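Local atomic coordinates of cystathionine beta-lyases/cystathionine gamma-synthases (Corynebacterium glutamicum, PDB entry 5X5H), a protein that probably catalyses the pyridoxal 5'-phosphate-dependent condensation of O-succinyl-L-homoserine with L-cysteine to give L,L-cystathionine and succinate. Residues Ala269-Ser274 and Gln381-Leu386. Numbering follows the deposited sequence.
Sequences AEFLDS and QALNNL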
ATOM      1  N   ALA A 269      24.925 -22.801  15.214  1.00 13.22           N
ATOM      2  CA  ALA A 269      24.862 -24.254  15.343  1.00 13.69           C
ATOM      3  C   ALA A 269      26.183 -24.736  16.016  1.00 15.07           C
ATOM      4  O   ALA A 269      26.125 -25.629  16.867  1.00 14.81           O
ATOM      5  CB  ALA A 269      24.700 -24.889  14.013  1.00 15.03           C
ATOM      6  N   GLU A 270      27.312 -24.230  15.578  1.00 13.00           N
ATOM      7  CA  GLU A 270      28.626 -24.661  16.151  1.00 15.27           C
ATOM      8  C   GLU A 270      28.581 -24.263  17.584  1.00 16.59           C
ATOM      9  O   GLU A 270      28.980 -25.094  18.492  1.00 15.70           O
ATOM     10  CB  GLU A 270      29.754 -23.929  15.388  1.00 18.71           C
ATOM     11  CG  GLU A 270      31.159 -24.056  15.941  1.00 28.19           C
ATOM     12  CD  GLU A 270      32.138 -23.262  15.053  1.00 31.19           C
ATOM     13  OE1 GLU A 270      32.177 -22.005  15.176  1.00 29.99           O
ATOM     14  OE2 GLU A 270      32.772 -23.900  14.163  1.00 30.92           O
ATOM     15  N   PHE A 271      28.159 -23.079  17.994  1.00 14.50           N
ATOM     16  CA  PHE A 271      28.176 -22.685  19.406  1.00 14.74           C
ATOM     17  C   PHE A 271      27.239 -23.617  20.204  1.00 16.29           C
ATOM     18  O   PHE A 271      27.604 -24.113  21.294  1.00 14.99           O
ATOM     19  CB  PHE A 271      27.686 -21.238  19.579  1.00 15.08           C
ATOM     20  CG  PHE A 271      27.541 -20.847  20.964  1.00 15.40           C
ATOM     21  CD1 PHE A 271      28.680 -20.698  21.736  1.00 19.67           C
ATOM     22  CD2 PHE A 271      26.383 -20.566  21.514  1.00 18.91           C
ATOM     23  CE1 PHE A 271      28.561 -20.348  23.092  1.00 22.51           C
ATOM     24  CE2 PHE A 271      26.221 -20.234  22.871  1.00 21.41           C
ATOM     25  CZ  PHE A 271      27.348 -20.112  23.662  1.00 20.90           C
ATOM     26  N   LEU A 272      26.053 -23.941  19.748  1.00 12.92           N
ATOM     27  CA  LEU A 272      25.114 -24.793  20.449  1.00 13.96           C
ATOM     28  C   LEU A 272      25.702 -26.151  20.632  1.00 14.62           C
ATOM     29  O   LEU A 272      25.452 -26.766  21.702  1.00 15.35           O
ATOM     30  CB  LEU A 272      23.712 -24.864  19.763  1.00 14.55           C
ATOM     31  CG  LEU A 272      22.920 -23.596  19.791  1.00 15.95           C
ATOM     32  CD1 LEU A 272      21.885 -23.657  18.644  1.00 18.90           C
ATOM     33  CD2 LEU A 272      22.281 -23.346  21.165  1.00 17.04           C
ATOM     34  N   ASP A 273      26.440 -26.632  19.666  1.00 14.78           N
ATOM     35  CA  ASP A 273      27.026 -28.001  19.694  1.00 15.99           C
ATOM     36  C   ASP A 273      28.117 -28.087  20.751  1.00 16.99           C
ATOM     37  O   ASP A 273      28.471 -29.232  21.109  1.00 18.28           O
ATOM     38  CB  ASP A 273      27.532 -28.467  18.357  1.00 18.20           C
ATOM     39  CG  ASP A 273      27.068 -29.885  18.031  1.00 18.07           C
ATOM     40  OD1 ASP A 273      26.172 -30.447  18.704  1.00 22.17           O
ATOM     41  OD2 ASP A 273      27.538 -30.412  17.037  1.00 21.51           O
ATOM     42  N   SER A 274      28.530 -26.979  21.320  1.00 15.24           N
ATOM     43  CA  SER A 274      29.592 -27.009  22.377  1.00 16.64           C
ATOM     44  C   SER A 274      28.989 -26.935  23.735  1.00 18.13           C
ATOM     45  O   SER A 274      29.748 -26.935  24.772  1.00 21.01           O
ATOM     46  CB  SER A 274      30.510 -25.810  22.153  1.00 18.35           C
ATOM     47  OG  SER A 274      29.868 -24.570  22.608  1.00 21.62           O
ATOM     48  N   GLN A 381      23.423 -15.953  26.838  1.00 17.86           N
ATOM     49  CA  GLN A 381      22.729 -15.504  28.036  1.00 17.25           C
ATOM     50  C   GLN A 381      21.468 -16.298  28.303  1.00 21.59           C
ATOM     51  O   GLN A 381      21.139 -16.665  29.466  1.00 23.08           O
ATOM     52  CB  GLN A 381      22.546 -13.989  28.081  1.00 19.50           C
ATOM     53  CG  GLN A 381      21.480 -13.480  27.063  1.00 17.67           C
ATOM     54  CD  GLN A 381      20.094 -13.597  27.527  1.00 21.71           C
ATOM     55  OE1 GLN A 381      19.833 -13.578  28.750  1.00 24.37           O
ATOM     56  NE2 GLN A 381      19.114 -13.716  26.601  1.00 20.63           N
ATOM     57  N   ALA A 382      20.773 -16.722  27.248  1.00 18.41           N
ATOM     58  CA  ALA A 382      19.571 -17.489  27.444  1.00 17.98           C
ATOM     59  C   ALA A 382      19.896 -18.870  27.967  1.00 17.52           C
ATOM     60  O   ALA A 382      19.204 -19.372  28.896  1.00 19.53           O
ATOM     61  CB  ALA A 382      18.790 -17.608  26.139  1.00 18.24           C
ATOM     62  N   LEU A 383      20.968 -19.506  27.503  1.00 18.17           N
ATOM     63  CA  LEU A 383      21.421 -20.816  27.928  1.00 19.63           C
ATOM     64  C   LEU A 383      21.808 -20.631  29.418  1.00 24.73           C
ATOM     65  O   LEU A 383      21.549 -21.536  30.184  1.00 25.16           O
ATOM     66  CB  LEU A 383      22.572 -21.394  27.183  1.00 18.58           C
ATOM     67  CG  LEU A 383      22.249 -21.802  25.731  1.00 20.42           C
ATOM     68  CD1 LEU A 383      23.561 -22.167  25.066  1.00 20.45           C
ATOM     69  CD2 LEU A 383      21.237 -22.901  25.624  1.00 19.75           C
ATOM     70  N   ASN A 384      22.470 -19.534  29.761  1.00 20.37           N
ATOM     71  CA  ASN A 384      22.905 -19.338  31.176  1.00 24.57           C
ATOM     72  C   ASN A 384      21.739 -19.111  32.116  1.00 26.93           C
ATOM     73  O   ASN A 384      21.893 -19.461  33.324  1.00 32.31           O
ATOM     74  CB  ASN A 384      23.967 -18.262  31.285  1.00 23.37           C
ATOM     75  CG  ASN A 384      25.329 -18.658  30.700  1.00 21.90           C
ATOM     76  OD1 ASN A 384      25.628 -19.821  30.461  1.00 26.57           O
ATOM     77  ND2 ASN A 384      26.121 -17.686  30.318  1.00 24.10           N
ATOM     78  N   ASN A 385      20.581 -18.695  31.630  1.00 25.26           N
ATOM     79  CA  ASN A 385      19.307 -18.506  32.377  1.00 25.58           C
ATOM     80  C   ASN A 385      18.613 -19.814  32.706  1.00 29.98           C
ATOM     81  O   ASN A 385      17.559 -19.822  33.401  1.00 32.31           O
ATOM     82  CB  ASN A 385      18.304 -17.557  31.701  1.00 28.92           C
ATOM     83  CG  ASN A 385      17.383 -16.810  32.696  1.00 35.20           C
ATOM     84  OD1 ASN A 385      17.790 -16.468  33.800  1.00 41.93           O
ATOM     85  ND2 ASN A 385      16.146 -16.543  32.284  1.00 31.69           N
ATOM     86  N   LEU A 386      19.176 -20.937  32.280  1.00 27.35           N
ATOM     87  CA  LEU A 386      18.542 -22.217  32.521  1.00 30.62           C
ATOM     88  C   LEU A 386      19.031 -22.811  33.885  1.00 35.30           C
ATOM     89  O   LEU A 386      18.398 -23.723  34.411  1.00 41.21           O
ATOM     90  CB  LEU A 386      18.833 -23.229  31.385  1.00 30.80           C
ATOM     91  CG  LEU A 386      18.343 -22.911  29.922  1.00 32.83           C
ATOM     92  CD1 LEU A 386      18.495 -24.022  28.909  1.00 33.11           C
ATOM     93  CD2 LEU A 386      16.915 -22.467  29.843  1.00 35.61           C
TER
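Leu383 reaches out from the last turn of helix 372-384 and sets a single methyl, CD1, against both Phe271 and Leu272 near the end of helix 254-273. Its CD1 lies 4.0 Å from Phe271 CE2, approaching the ring obliquely, and 4.3 Å from Leu272 CD2. These are apolar contacts at van der Waals range, and the 9.2 Å between Leu272 CA and Leu383 CA, the nearest CA atoms of the two segments, leaves the backbones well apart, so side chains alone bridge them. Torsions place the touching groups: Phe271 CG stands anti to its own N (chi1 174°), and Leu383 CG stands anti to its carbonyl carbon (chi1 -69°); the two side chains run alongside each other in opposite senses. Leu383 is covered most, about twice as much as either partner, with Leu272 slightly ahead of Phe271. The CB bond of Leu272 does not point at the other helix, but CD2 makes the contact.

The pair of helices belongs to the C-terminal part of this fold type I PLP enzyme, where they pack beside the mixed sheet that includes strand 305-310. That strand supplies Val308 against Leu272 and Phe310 against Leu383, while Phe320 of helix 313-323 also touches Leu383. Phe271 extends the helix-helix contact backwards along helix 372-384 onto Leu376 and Val379. The site is remote from the cofactor and magnesium positions.

Beyond the apolar cluster, Phe271 O accepts two bonds from Ser274. Ser274 N donates to it at 3.0 Å. Ser274 OG donates to Phe271 O at 2.7 Å, lying in the plane of the carbonyl at a C=O...OG angle of 138° and so using one of the oxygen's lone pairs.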